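Local coordinates for 4-hydroxy-3-methylbut-2-enyl diphosphate reductase, apicoplast (Plasmodium falciparum, PDB 4N7B), which reduces (E)-4-hydroxy-3-methylbut-2-enyl diphosphate to isopentenyl and dimethylallyl diphosphate at an iron-sulfur cluster, the last step of the DOXP/MEP pathway to isoprenoid precursors in the apicoplast, at residues K232-S235 against R236-T240; N319-H322 against V323-M327; G410-Y414 against A415-R419; N424-C427 against T428-L432; A484-E488 against Q489-K493. All blocks are in the same frame, centred on the assembly; numbering follows the deposited sequence.

Contact 1 of 5, residues K232-S235 against R236-T240; sequences KGVS and RAIET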
loop_
_atom_site.group_PDB
_atom_site.type_symbol
_atom_site.label_atom_id
_atom_site.label_comp_id
_atom_site.label_asym_id
_atom_site.label_seq_id
_atom_site.Cartn_x
_atom_site.Cartn_y
_atom_site.Cartn_z
ATOM N N LYS A 232 -5.935 -5.588 -5.220
ATOM C CA LYS A 232 -6.317 -6.920 -4.791
ATOM C C LYS A 232 -5.787 -7.274 -3.394
ATOM O O LYS A 232 -6.418 -8.035 -2.662
ATOM C CB LYS A 232 -5.836 -7.938 -5.814
ATOM C CG LYS A 232 -6.382 -9.359 -5.594
ATOM C CD LYS A 232 -7.893 -9.413 -5.678
ATOM C CE LYS A 232 -8.409 -10.854 -5.568
ATOM N NZ LYS A 232 -9.903 -10.898 -5.584
ATOM N N GLY A 233 -4.633 -6.730 -3.003
ATOM C CA GLY A 233 -4.092 -7.039 -1.688
ATOM C C GLY A 233 -5.029 -6.506 -0.621
ATOM O O GLY A 233 -5.287 -7.133 0.417
ATOM N N VAL A 234 -5.571 -5.329 -0.889
ATOM C CA VAL A 234 -6.483 -4.690 0.049
ATOM C C VAL A 234 -7.808 -5.427 0.092
ATOM O O VAL A 234 -8.305 -5.725 1.182
ATOM C CB VAL A 234 -6.672 -3.190 -0.300
ATOM C CG1 VAL A 234 -7.951 -2.629 0.290
ATOM C CG2 VAL A 234 -5.448 -2.389 0.194
ATOM N N SER A 235 -8.386 -5.755 -1.063
ATOM C CA SER A 235 -9.698 -6.426 -1.031
ATOM C C SER A 235 -9.557 -7.794 -0.363
ATOM O O SER A 235 -10.388 -8.179 0.448
ATOM C CB SER A 235 -10.326 -6.541 -2.424
ATOM O OG SER A 235 -9.456 -7.212 -3.312
ATOM N N ARG A 236 -8.477 -8.506 -0.665
ATOM C CA ARG A 236 -8.191 -9.774 -0.002
ATOM C C ARG A 236 -8.062 -9.640 1.517
ATOM O O ARG A 236 -8.557 -10.465 2.282
ATOM C CB ARG A 236 -6.903 -10.347 -0.567
ATOM C CG ARG A 236 -6.432 -11.638 0.069
ATOM C CD ARG A 236 -5.237 -12.151 -0.732
ATOM N NE ARG A 236 -4.609 -13.348 -0.174
ATOM C CZ ARG A 236 -3.597 -13.345 0.693
ATOM N NH1 ARG A 236 -3.110 -12.201 1.152
ATOM N NH2 ARG A 236 -3.075 -14.496 1.114
ATOM N N ALA A 237 -7.383 -8.598 1.959
ATOM C CA ALA A 237 -7.146 -8.423 3.376
ATOM C C ALA A 237 -8.465 -8.107 4.091
ATOM O O ALA A 237 -8.761 -8.650 5.157
ATOM C CB ALA A 237 -6.123 -7.323 3.584
ATOM N N ILE A 238 -9.274 -7.241 3.496
ATOM C CA ILE A 238 -10.569 -6.911 4.080
ATOM C C ILE A 238 -11.453 -8.147 4.152
ATOM O O ILE A 238 -12.008 -8.461 5.201
ATOM C CB ILE A 238 -11.284 -5.814 3.279
ATOM C CG1 ILE A 238 -10.441 -4.529 3.294
ATOM C CG2 ILE A 238 -12.654 -5.539 3.865
ATOM C CD1 ILE A 238 -10.980 -3.404 2.430
ATOM N N GLU A 239 -11.577 -8.862 3.042
ATOM C CA GLU A 239 -12.420 -10.052 3.015
ATOM C C GLU A 239 -11.932 -11.059 4.067
ATOM O O GLU A 239 -12.729 -11.730 4.712
ATOM C CB GLU A 239 -12.424 -10.662 1.609
ATOM C CG GLU A 239 -13.373 -11.866 1.441
ATOM C CD GLU A 239 -13.469 -12.365 -0.009
ATOM O OE1 GLU A 239 -14.240 -13.321 -0.266
ATOM O OE2 GLU A 239 -12.774 -11.802 -0.892
ATOM N N THR A 240 -10.619 -11.135 4.268
ATOM C CA THR A 240 -10.070 -12.052 5.265
ATOM C C THR A 240 -10.645 -11.733 6.639
ATOM O O THR A 240 -11.046 -12.630 7.373
ATOM C CB THR A 240 -8.540 -11.979 5.348
ATOM O OG1 THR A 240 -7.964 -12.560 4.171
ATOM C CG2 THR A 240 -8.040 -12.727 6.574
HETATM O O HOH W 1 -10.668 -10.090 -2.826
HETATM O O HOH W 2 -3.896 -9.620 1.371
#

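Contact 2 of 5, residues N319-H322 against V323-M327; sequences NKVH and VYVQM. With NA (sodium ion), chain F.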
loop_
_atom_site.group_PDB
_atom_site.type_symbol
_atom_site.label_atom_id
_atom_site.label_comp_id
_atom_site.label_asym_id
_atom_site.label_seq_id
_atom_site.Cartn_x
_atom_site.Cartn_y
_atom_site.Cartn_z
ATOM N N ASN A 319 4.819 -10.249 0.461
ATOM C CA ASN A 319 5.484 -11.503 0.776
ATOM C C ASN A 319 6.605 -11.768 -0.220
ATOM O O ASN A 319 7.645 -12.329 0.126
ATOM C CB ASN A 319 4.501 -12.661 0.772
ATOM C CG ASN A 319 5.162 -13.978 1.110
ATOM O OD1 ASN A 319 5.559 -14.212 2.250
ATOM N ND2 ASN A 319 5.265 -14.857 0.123
ATOM N N LYS A 320 6.388 -11.364 -1.466
ATOM C CA LYS A 320 7.402 -11.507 -2.495
ATOM C C LYS A 320 8.710 -10.868 -2.032
ATOM O O LYS A 320 9.767 -11.484 -2.108
ATOM C CB LYS A 320 6.913 -10.830 -3.758
ATOM C CG LYS A 320 7.898 -10.734 -4.881
ATOM C CD LYS A 320 7.237 -9.895 -5.971
ATOM C CE LYS A 320 7.994 -9.893 -7.267
ATOM N NZ LYS A 320 7.594 -8.721 -8.105
ATOM N N VAL A 321 8.632 -9.652 -1.507
ATOM C CA VAL A 321 9.845 -8.938 -1.094
ATOM C C VAL A 321 10.492 -9.659 0.089
ATOM O O VAL A 321 11.703 -9.917 0.090
ATOM C CB VAL A 321 9.564 -7.456 -0.736
ATOM C CG1 VAL A 321 10.842 -6.731 -0.369
ATOM C CG2 VAL A 321 8.932 -6.760 -1.912
ATOM N N HIS A 322 9.677 -10.028 1.070
ATOM C CA HIS A 322 10.169 -10.774 2.235
ATOM C C HIS A 322 10.956 -11.990 1.794
ATOM O O HIS A 322 12.004 -12.321 2.355
ATOM C CB HIS A 322 8.997 -11.231 3.106
ATOM C CG HIS A 322 8.414 -10.141 3.957
ATOM N ND1 HIS A 322 8.186 -10.292 5.307
ATOM C CD2 HIS A 322 8.011 -8.885 3.647
ATOM C CE1 HIS A 322 7.670 -9.177 5.793
ATOM N NE2 HIS A 322 7.556 -8.306 4.806
ATOM N N VAL A 323 10.439 -12.647 0.766
ATOM C CA VAL A 323 10.967 -13.917 0.313
ATOM C C VAL A 323 12.316 -13.745 -0.394
ATOM O O VAL A 323 13.270 -14.467 -0.109
ATOM C CB VAL A 323 9.929 -14.596 -0.616
ATOM C CG1 VAL A 323 10.607 -15.490 -1.607
ATOM C CG2 VAL A 323 8.915 -15.349 0.223
ATOM N N TYR A 324 12.406 -12.789 -1.308
ATOM C CA TYR A 324 13.682 -12.515 -1.961
ATOM C C TYR A 324 14.763 -12.150 -0.939
ATOM O O TYR A 324 15.916 -12.536 -1.084
ATOM C CB TYR A 324 13.544 -11.390 -2.989
ATOM C CG TYR A 324 13.168 -11.911 -4.356
ATOM C CD1 TYR A 324 14.137 -12.380 -5.243
ATOM C CD2 TYR A 324 11.840 -11.991 -4.734
ATOM C CE1 TYR A 324 13.779 -12.881 -6.493
ATOM C CE2 TYR A 324 11.473 -12.483 -5.965
ATOM C CZ TYR A 324 12.436 -12.918 -6.845
ATOM O OH TYR A 324 12.026 -13.408 -8.067
ATOM N N VAL A 325 14.382 -11.412 0.098
ATOM C CA VAL A 325 15.333 -10.974 1.099
ATOM C C VAL A 325 15.946 -12.176 1.829
ATOM O O VAL A 325 17.169 -12.270 1.985
ATOM C CB VAL A 325 14.661 -10.029 2.109
ATOM C CG1 VAL A 325 15.500 -9.927 3.369
ATOM C CG2 VAL A 325 14.447 -8.644 1.479
ATOM N N GLN A 326 15.096 -13.087 2.282
ATOM C CA GLN A 326 15.565 -14.290 2.958
ATOM C C GLN A 326 16.431 -15.120 2.024
ATOM O O GLN A 326 17.467 -15.655 2.426
ATOM C CB GLN A 326 14.383 -15.138 3.415
ATOM C CG GLN A 326 13.706 -14.638 4.686
ATOM C CD GLN A 326 12.399 -15.385 4.981
ATOM O OE1 GLN A 326 11.335 -14.997 4.499
ATOM N NE2 GLN A 326 12.483 -16.463 5.763
ATOM N N MET A 327 16.000 -15.235 0.772
ATOM C CA MET A 327 16.685 -16.103 -0.188
ATOM C C MET A 327 18.082 -15.592 -0.518
ATOM O O MET A 327 19.038 -16.369 -0.636
ATOM C CB MET A 327 15.879 -16.198 -1.475
ATOM C CG MET A 327 16.574 -16.978 -2.583
ATOM S SD MET A 327 15.546 -17.038 -4.065
ATOM C CE MET A 327 15.127 -15.344 -4.359
HETATM NA NA NA F . 9.262 -12.902 -9.052
#

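Contact 3 of 5, residues G410-Y414 against A415-R419; sequences GSICY and ATTNR. With F3S (Fe3-s4 cluster), chain B.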
loop_
_atom_site.group_PDB
_atom_site.type_symbol
_atom_site.label_atom_id
_atom_site.label_comp_id
_atom_site.label_asym_id
_atom_site.label_seq_id
_atom_site.Cartn_x
_atom_site.Cartn_y
_atom_site.Cartn_z
ATOM N N GLY A 410 10.999 -6.251 -10.275
ATOM C CA GLY A 410 10.942 -5.106 -9.374
ATOM C C GLY A 410 10.104 -5.364 -8.125
ATOM O O GLY A 410 9.433 -6.398 -8.023
ATOM N N SER A 411 10.127 -4.416 -7.185
ATOM C CA SER A 411 9.438 -4.546 -5.896
ATOM C C SER A 411 8.196 -3.661 -5.855
ATOM O O SER A 411 7.251 -3.932 -5.099
ATOM C CB SER A 411 10.376 -4.153 -4.740
ATOM O OG SER A 411 11.576 -4.902 -4.789
ATOM N N ILE A 412 8.196 -2.574 -6.623
ATOM C CA ILE A 412 7.033 -1.688 -6.638
ATOM C C ILE A 412 5.896 -2.427 -7.344
ATOM O O ILE A 412 6.063 -2.868 -8.487
ATOM C CB ILE A 412 7.348 -0.360 -7.344
ATOM C CG1 ILE A 412 8.345 0.452 -6.513
ATOM C CG2 ILE A 412 6.076 0.454 -7.542
ATOM C CD1 ILE A 412 8.716 1.741 -7.153
ATOM N N CYS A 413 4.747 -2.577 -6.674
ATOM C CA CYS A 413 3.664 -3.456 -7.166
ATOM C C CYS A 413 2.847 -2.873 -8.336
ATOM O O CYS A 413 2.882 -1.669 -8.626
ATOM C CB CYS A 413 2.714 -3.805 -6.017
ATOM S SG CYS A 413 1.670 -2.440 -5.486
ATOM N N TYR A 414 2.088 -3.754 -8.980
ATOM C CA TYR A 414 1.346 -3.425 -10.176
ATOM C C TYR A 414 0.368 -2.286 -9.862
ATOM O O TYR A 414 0.120 -1.417 -10.706
ATOM C CB TYR A 414 0.602 -4.690 -10.705
ATOM C CG TYR A 414 -0.633 -4.975 -9.910
ATOM C CD1 TYR A 414 -0.553 -5.564 -8.649
ATOM C CD2 TYR A 414 -1.881 -4.583 -10.377
ATOM C CE1 TYR A 414 -1.696 -5.774 -7.899
ATOM C CE2 TYR A 414 -3.019 -4.794 -9.639
ATOM C CZ TYR A 414 -2.927 -5.382 -8.408
ATOM O OH TYR A 414 -4.067 -5.580 -7.683
ATOM N N ALA A 415 -0.185 -2.275 -8.646
ATOM C CA ALA A 415 -1.244 -1.309 -8.313
ATOM C C ALA A 415 -0.683 0.088 -8.149
ATOM O O ALA A 415 -1.276 1.074 -8.599
ATOM C CB ALA A 415 -1.995 -1.730 -7.055
ATOM N N THR A 416 0.480 0.168 -7.521
ATOM C CA THR A 416 1.184 1.439 -7.333
ATOM C C THR A 416 1.604 2.004 -8.707
ATOM O O THR A 416 1.308 3.154 -9.072
ATOM C CB THR A 416 2.380 1.185 -6.456
ATOM O OG1 THR A 416 1.921 0.755 -5.165
ATOM C CG2 THR A 416 3.244 2.424 -6.305
ATOM N N THR A 417 2.244 1.158 -9.494
ATOM C CA THR A 417 2.682 1.534 -10.837
ATOM C C THR A 417 1.494 2.016 -11.678
ATOM O O THR A 417 1.529 3.065 -12.317
ATOM C CB THR A 417 3.308 0.308 -11.551
ATOM O OG1 THR A 417 4.503 -0.068 -10.874
ATOM C CG2 THR A 417 3.618 0.616 -13.009
ATOM N N ASN A 418 0.436 1.228 -11.680
ATOM C CA ASN A 418 -0.706 1.525 -12.505
ATOM C C ASN A 418 -1.393 2.807 -12.089
ATOM O O ASN A 418 -1.809 3.598 -12.938
ATOM C CB ASN A 418 -1.720 0.382 -12.445
ATOM C CG ASN A 418 -1.266 -0.857 -13.187
ATOM O OD1 ASN A 418 -0.288 -0.838 -13.922
ATOM N ND2 ASN A 418 -2.020 -1.945 -13.028
ATOM N N ARG A 419 -1.577 3.013 -10.795
ATOM C CA ARG A 419 -2.283 4.216 -10.376
ATOM C C ARG A 419 -1.468 5.489 -10.646
ATOM O O ARG A 419 -2.033 6.476 -11.114
ATOM C CB ARG A 419 -2.696 4.118 -8.906
ATOM C CG ARG A 419 -4.000 3.344 -8.743
ATOM C CD ARG A 419 -3.967 2.440 -7.540
ATOM N NE ARG A 419 -5.102 1.530 -7.569
ATOM C CZ ARG A 419 -5.150 0.416 -8.295
ATOM N NH1 ARG A 419 -4.121 0.056 -9.060
ATOM N NH2 ARG A 419 -6.237 -0.339 -8.263
HETATM FE FE1 F3S B . -1.994 -3.406 -2.738
HETATM FE FE3 F3S B . -0.288 -5.450 -2.332
HETATM FE FE4 F3S B . 0.409 -3.294 -3.776
HETATM S S1 F3S B . -1.543 -4.417 -0.847
HETATM S S2 F3S B . -0.735 -1.580 -2.936
HETATM S S3 F3S B . -1.137 -4.804 -4.243
HETATM S S4 F3S B . 1.675 -4.418 -2.373
HETATM O O HOH W 3 5.045 -2.822 -11.169
#

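Contact 4 of 5, residues N424-C427 against T428-L432; sequences NKIC and TKCDL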
loop_
_atom_site.group_PDB
_atom_site.type_symbol
_atom_site.label_atom_id
_atom_site.label_comp_id
_atom_site.label_asym_id
_atom_site.label_seq_id
_atom_site.Cartn_x
_atom_site.Cartn_y
_atom_site.Cartn_z
ATOM N N ASN A 424 -0.333 10.272 -13.896
ATOM C CA ASN A 424 0.736 11.032 -14.544
ATOM C C ASN A 424 0.388 11.427 -15.974
ATOM O O ASN A 424 0.768 12.506 -16.424
ATOM C CB ASN A 424 2.036 10.236 -14.558
ATOM C CG ASN A 424 2.660 10.129 -13.187
ATOM O OD1 ASN A 424 2.321 10.892 -12.294
ATOM N ND2 ASN A 424 3.584 9.192 -13.015
ATOM N N LYS A 425 -0.317 10.546 -16.687
ATOM C CA LYS A 425 -0.677 10.785 -18.092
ATOM C C LYS A 425 -1.687 11.901 -18.260
ATOM O O LYS A 425 -1.602 12.681 -19.202
ATOM C CB LYS A 425 -1.290 9.538 -18.719
ATOM C CG LYS A 425 -0.373 8.816 -19.665
ATOM C CD LYS A 425 -0.916 7.425 -19.969
ATOM C CE LYS A 425 0.205 6.413 -20.072
ATOM N NZ LYS A 425 -0.337 5.052 -20.334
ATOM N N ILE A 426 -2.647 11.969 -17.338
ATOM C CA ILE A 426 -3.743 12.919 -17.455
ATOM C C ILE A 426 -3.547 14.203 -16.633
ATOM O O ILE A 426 -4.037 15.246 -17.044
ATOM C CB ILE A 426 -5.114 12.271 -17.085
ATOM C CG1 ILE A 426 -6.268 13.209 -17.423
ATOM C CG2 ILE A 426 -5.175 11.965 -15.617
ATOM C CD1 ILE A 426 -6.305 13.660 -18.877
ATOM N N CYS A 427 -2.833 14.155 -15.506
ATOM C CA CYS A 427 -2.820 15.318 -14.599
ATOM C C CYS A 427 -2.365 16.614 -15.298
ATOM O O CYS A 427 -2.814 17.692 -14.936
ATOM C CB CYS A 427 -1.982 15.056 -13.332
ATOM S SG CYS A 427 -0.232 14.934 -13.662
ATOM N N THR A 428 -1.520 16.522 -16.321
ATOM C CA THR A 428 -0.985 17.733 -16.958
ATOM C C THR A 428 -1.945 18.441 -17.901
ATOM O O THR A 428 -1.598 19.474 -18.448
ATOM C CB THR A 428 0.347 17.459 -17.700
ATOM O OG1 THR A 428 0.160 16.425 -18.671
ATOM C CG2 THR A 428 1.401 17.024 -16.700
ATOM N N LYS A 429 -3.145 17.897 -18.090
ATOM C CA LYS A 429 -4.218 18.611 -18.788
ATOM C C LYS A 429 -5.066 19.380 -17.781
ATOM O O LYS A 429 -5.966 20.125 -18.154
ATOM C CB LYS A 429 -5.134 17.619 -19.512
ATOM C CG LYS A 429 -4.693 17.284 -20.912
ATOM C CD LYS A 429 -4.092 15.888 -20.988
ATOM C CE LYS A 429 -2.862 15.871 -21.895
ATOM N NZ LYS A 429 -3.178 16.309 -23.288
ATOM N N CYS A 430 -4.790 19.157 -16.499
ATOM C CA CYS A 430 -5.649 19.628 -15.407
ATOM C C CYS A 430 -5.034 20.778 -14.589
ATOM O O CYS A 430 -3.837 21.014 -14.638
ATOM C CB CYS A 430 -5.964 18.467 -14.472
ATOM S SG CYS A 430 -6.874 17.075 -15.283
ATOM N N ASP A 431 -5.886 21.462 -13.827
ATOM C CA ASP A 431 -5.502 22.569 -12.962
ATOM C C ASP A 431 -5.340 22.089 -11.522
ATOM O O ASP A 431 -4.668 22.722 -10.718
ATOM C CB ASP A 431 -6.591 23.633 -13.005
ATOM C CG ASP A 431 -6.921 24.073 -14.422
ATOM O OD1 ASP A 431 -5.998 24.473 -15.161
ATOM O OD2 ASP A 431 -8.109 24.012 -14.804
ATOM N N LEU A 432 -5.975 20.969 -11.199
ATOM C CA LEU A 432 -5.932 20.431 -9.854
ATOM C C LEU A 432 -6.118 18.919 -9.859
ATOM O O LEU A 432 -6.958 18.384 -10.595
ATOM C CB LEU A 432 -7.041 21.057 -9.016
ATOM C CG LEU A 432 -7.230 20.404 -7.656
ATOM C CD1 LEU A 432 -6.101 20.826 -6.718
ATOM C CD2 LEU A 432 -8.581 20.769 -7.069
HETATM O O HOH W 4 1.800 13.851 -18.528
#

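Contact 5 of 5, residues A484-E488 against Q489-K493; sequences ASTPE and QETQK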
loop_
_atom_site.group_PDB
_atom_site.type_symbol
_atom_site.label_atom_id
_atom_site.label_comp_id
_atom_site.label_asym_id
_atom_site.label_seq_id
_atom_site.Cartn_x
_atom_site.Cartn_y
_atom_site.Cartn_z
ATOM N N ALA A 484 -4.922 2.970 -3.203
ATOM C CA ALA A 484 -5.194 1.545 -3.260
ATOM C C ALA A 484 -5.984 1.033 -2.064
ATOM O O ALA A 484 -6.428 -0.112 -2.063
ATOM C CB ALA A 484 -3.873 0.768 -3.391
ATOM N N SER A 485 -6.158 1.870 -1.050
ATOM C CA SER A 485 -6.831 1.478 0.191
ATOM C C SER A 485 -8.163 2.208 0.317
ATOM O O SER A 485 -8.864 2.054 1.311
ATOM C CB SER A 485 -5.966 1.832 1.409
ATOM O OG SER A 485 -5.310 3.102 1.200
ATOM N N THR A 486 -8.514 3.007 -0.686
ATOM C CA THR A 486 -9.704 3.881 -0.616
ATOM C C THR A 486 -11.015 3.258 -1.175
ATOM O O THR A 486 -11.091 2.896 -2.352
ATOM C CB THR A 486 -9.442 5.196 -1.371
ATOM O OG1 THR A 486 -8.264 5.819 -0.845
ATOM C CG2 THR A 486 -10.608 6.138 -1.202
ATOM N N PRO A 487 -12.064 3.169 -0.334
ATOM C CA PRO A 487 -13.359 2.632 -0.778
ATOM C C PRO A 487 -13.977 3.462 -1.887
ATOM O O PRO A 487 -13.925 4.687 -1.835
ATOM C CB PRO A 487 -14.228 2.693 0.481
ATOM C CG PRO A 487 -13.262 2.817 1.619
ATOM C CD PRO A 487 -12.076 3.552 1.087
ATOM N N GLU A 488 -14.562 2.786 -2.874
ATOM C CA GLU A 488 -15.077 3.432 -4.086
ATOM C C GLU A 488 -16.177 4.430 -3.721
ATOM O O GLU A 488 -16.254 5.507 -4.326
ATOM C CB GLU A 488 -15.582 2.393 -5.097
ATOM C CG GLU A 488 -16.182 2.989 -6.391
ATOM C CD GLU A 488 -15.216 3.939 -7.133
ATOM O OE1 GLU A 488 -15.688 4.744 -7.964
ATOM O OE2 GLU A 488 -13.990 3.893 -6.895
ATOM N N GLN A 489 -16.997 4.109 -2.715
ATOM C CA GLN A 489 -18.042 5.049 -2.293
ATOM C C GLN A 489 -17.481 6.433 -1.945
ATOM O O GLN A 489 -18.106 7.460 -2.236
ATOM C CB GLN A 489 -18.845 4.535 -1.094
ATOM C CG GLN A 489 -20.197 5.290 -0.921
ATOM C CD GLN A 489 -20.879 5.065 0.445
ATOM O OE1 GLN A 489 -20.381 4.318 1.295
ATOM N NE2 GLN A 489 -22.025 5.722 0.654
ATOM N N GLU A 490 -16.311 6.495 -1.321
ATOM C CA GLU A 490 -15.802 7.818 -0.952
ATOM C C GLU A 490 -15.485 8.603 -2.224
ATOM O O GLU A 490 -15.737 9.799 -2.301
ATOM C CB GLU A 490 -14.605 7.729 -0.024
ATOM C CG GLU A 490 -14.950 7.110 1.305
ATOM C CD GLU A 490 -16.067 7.853 2.046
ATOM O OE1 GLU A 490 -16.255 9.079 1.831
ATOM O OE2 GLU A 490 -16.760 7.203 2.856
ATOM N N THR A 491 -15.010 7.908 -3.252
ATOM C CA THR A 491 -14.695 8.570 -4.508
ATOM C C THR A 491 -15.959 8.990 -5.253
ATOM O O THR A 491 -15.975 10.039 -5.906
ATOM C CB THR A 491 -13.850 7.669 -5.410
ATOM O OG1 THR A 491 -12.654 7.313 -4.717
ATOM C CG2 THR A 491 -13.472 8.386 -6.695
ATOM N N GLN A 492 -17.024 8.190 -5.149
ATOM C CA GLN A 492 -18.284 8.529 -5.806
ATOM C C GLN A 492 -18.908 9.800 -5.227
ATOM O O GLN A 492 -19.531 10.579 -5.949
ATOM C CB GLN A 492 -19.284 7.364 -5.706
ATOM C CG GLN A 492 -18.794 6.141 -6.428
ATOM C CD GLN A 492 -18.696 6.375 -7.933
ATOM O OE1 GLN A 492 -19.219 7.370 -8.457
ATOM N NE2 GLN A 492 -18.029 5.454 -8.637
ATOM N N LYS A 493 -18.752 10.010 -3.928
ATOM C CA LYS A 493 -19.267 11.227 -3.306
ATOM C C LYS A 493 -18.598 12.461 -3.931
ATOM O O LYS A 493 -19.231 13.499 -4.132
ATOM C CB LYS A 493 -18.993 11.201 -1.806
ATOM C CG LYS A 493 -19.651 10.038 -1.068
ATOM C CD LYS A 493 -19.595 10.242 0.442
ATOM C CE LYS A 493 -20.231 9.071 1.168
ATOM N NZ LYS A 493 -20.355 9.287 2.658
HETATM O O HOH W 5 -12.013 4.391 -4.881
#

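Contact 1 of 5, residues K232-S235 against R236-T240
Arg236 N donates to Lys232 O, 2.9 Å away, and its CB rests on the same carbonyl. With CG anti to the backbone N (chi1 177°) and the chain extended, the Arg236 side chain runs off until NE bonds Lys521 O. NH1, which bonds Thr314 O, also holds a water in the guanidinium plane at 2.7 Å, and that water donates to Gly233 O. Ala237 N also binds Gly233 O, by a more bent bond of 145°. These are the i to i+4 bonds of the first turns of helix 232-247, which starts right after the cluster ligand Cys231; Gly233 itself touches the iron-sulfur cluster. Ile238 N meets Val234 O almost straight, at 169°. The Ile238 side chain lies beside Val234, pointing the same way, with CD1 3.8 Å from Val234 CG1. Glu239 N takes Ser235 O, while its extended side chain reaches a water through OE2 by a weak bond of 3.3 Å. Lys232 NZ and Ser235 OG share that water.

Contact 2 of 5, residues N319-H322 against V323-M327
Tyr324 and Lys320, one helical turn apart, lie side by side and point the same way, off one flank of the helix. From Tyr324 CB, which stands 3.9 Å from Lys320 O, a chi1 of -89° swings the ring back along Lys320. CD2 then comes to 3.4 Å from that carbonyl oxygen, which sits at the ring edge near its plane. Farther out, CE2 brushes Lys320 CG at 4.1 Å, and at the tip OH binds a sodium ion at 3.0 Å, in the plane of the ring. The extended Lys320 chain passes the same ion with CE, but its NZ goes on to Ser409 OG and Gly410 O. Both residues belong to helix 316-329, which follows closely on the cluster ligand Cys315. Its backbone bonds run i to i+4; Tyr324 N to Lys320 O is nearly straight (170°), and Lys320 O also takes a weak bond from Val323 N. On another flank Val321 and Val325 face Val380 of strand 377-381 and Thr349 of helix 344-350, with 4.5 Å between Val321 CG1 and Val325 CG2. Near the solvent, Asn319 crosses Val323 at a slant, its ND2 lying 3.7 Å from Val323 CG2.

Contact 3 of 5, residues G410-Y414 against A415-R419
Cys413 SG binds an iron of the [3Fe-4S] cluster at 2.3 Å and at the same time accepts from Thr416 N at 3.5 Å, capping helix 414-427. SG lies between the backbone N and the carbonyl carbon (chi1 72°), a torsion that lets one sulfur serve both partners. Thr416 OG1 is also beside the sulfur, 3.2 Å from SG, and makes a weak bond to Thr383 O. Cys413 O is taken by Thr417 N along an almost straight line (176°). Thr417 OG1 is 3.2 Å from the same carbonyl, and OG1 also pairs with a water (2.8 Å) that donates to Ile412 O. Ala415 O accepts twice, from Arg419 N and from Arg419 NH1, the latter at 3.1 Å. The same NH1 forms a salt bridge with Glu515, to which Asn418 ND2 also donates. Tyr414 turns one ring face to its neighbour: Ala415 CB stands over the ring centre, 4.0 Å from the centroid, in a CH-pi contact. Ring carbon Tyr414 CE1 comes within 3.8 Å of the inorganic sulfide S3, which approaches the ring obliquely, and the Tyr414 hydroxyl is bonded to Lys232 N. A thiolate ligand placed at the N-cap, with an amide pointing at it, would probably have its negative charge eased by the helix end, which could influence the redox potential of the cluster.

Contact 4 of 5, residues N424-C427 against T428-L432
Ile426 and Lys429 meet through both backbone and side chains where helix 414-427 gives way to the loop leading to strand 432-436. Two backbone hydrogen bonds close the bend. Lys429 N reaches Ile426 O at 3.0 Å, with a nearly straight N-H...O angle (169°), while Cys430 N reaches Cys427 O at 2.9 Å and closes a type I beta turn from Cys427 to Cys430. Both donors approach from above the carbonyl plane, the second 54° out of it. The apolar contacts are modest. Ile426 CD1 sits 3.8 Å from Lys429 CD, the two side chains crossing at about a right angle; the Lys429 chain is bent at several torsions. Cys430 SG lies 4.5 Å from Ile426 CG1, and Cys427 SG 4.0 Å from Thr428 CG2. Ile426 and Cys430 also meet Tyr223 of strand 221-226, while Cys427 packs on Ser451 of helix 442-452. A single water joins the two segments, donating to Asn424 O at 2.7 Å and pairing with Thr428 OG1 at 3.1 Å. With i to i+3 bonds here, the chain turns tightly from helix toward strand, far from the cluster; the bend is held mainly by backbone hydrogen bonds, with small apolar contacts beside them.

Contact 5 of 5, residues A484-E488 against Q489-K493
The loop after strand 477-482 enters helix 488-499 here, with Pro487 at the N-cap position. Pro487 O accepts from Glu490 N at 3.0 Å, the donor standing 51° out of the carbonyl plane. Next, Glu488 O accepts from Gln492 N at 2.9 Å, nearly in line with the C=O. A bound water joins the loop to the first turn: it donates to Thr486 O and to Glu488 OE2 (2.9 Å) and accepts from Thr491 OG1 at 3.0 Å. With CG opposite the backbone N, the Glu488 chain bends at chi2 (56°), bringing the carboxylate alongside Thr491 and Gln492. OE1 forms a salt bridge with Arg228; it also lies 2.5 Å from Gln492 NE2, a doubtfully short approach, the two planes 70° apart. Thr486 OG1 binds Val436 O, joining the loop to strand 432-436. A loop running from a parallel strand's C-terminal end into a helix is a usual place for a ligand site in alpha/beta folds; here Ala484 touches the cluster and Ser485 probably binds the diphosphate substrate.

From the N terminus the five contacts follow in series; none nests in or crosses another, since each joins neighbouring pieces of chain. Contact 1 opens helix 232-247 behind the first cluster cysteine, and contact 2 lies on helix 316-329 behind the second. Contact 3 begins helix 414-427 at the third, and contact 4 leaves that helix at its other end for strand 432-436. Contact 5 starts helix 488-499. Contacts 1 and 3 meet through Lys232 and Tyr414, 2 and 3 through Lys320 and Gly410, and 1 and 5 through Val234 packing on Ala484 and Ser485. Gly233, Cys413 and Ala484 bring 1, 3 and 5 to the cluster; the centres of contacts 2 and 4 are about 36 Å apart.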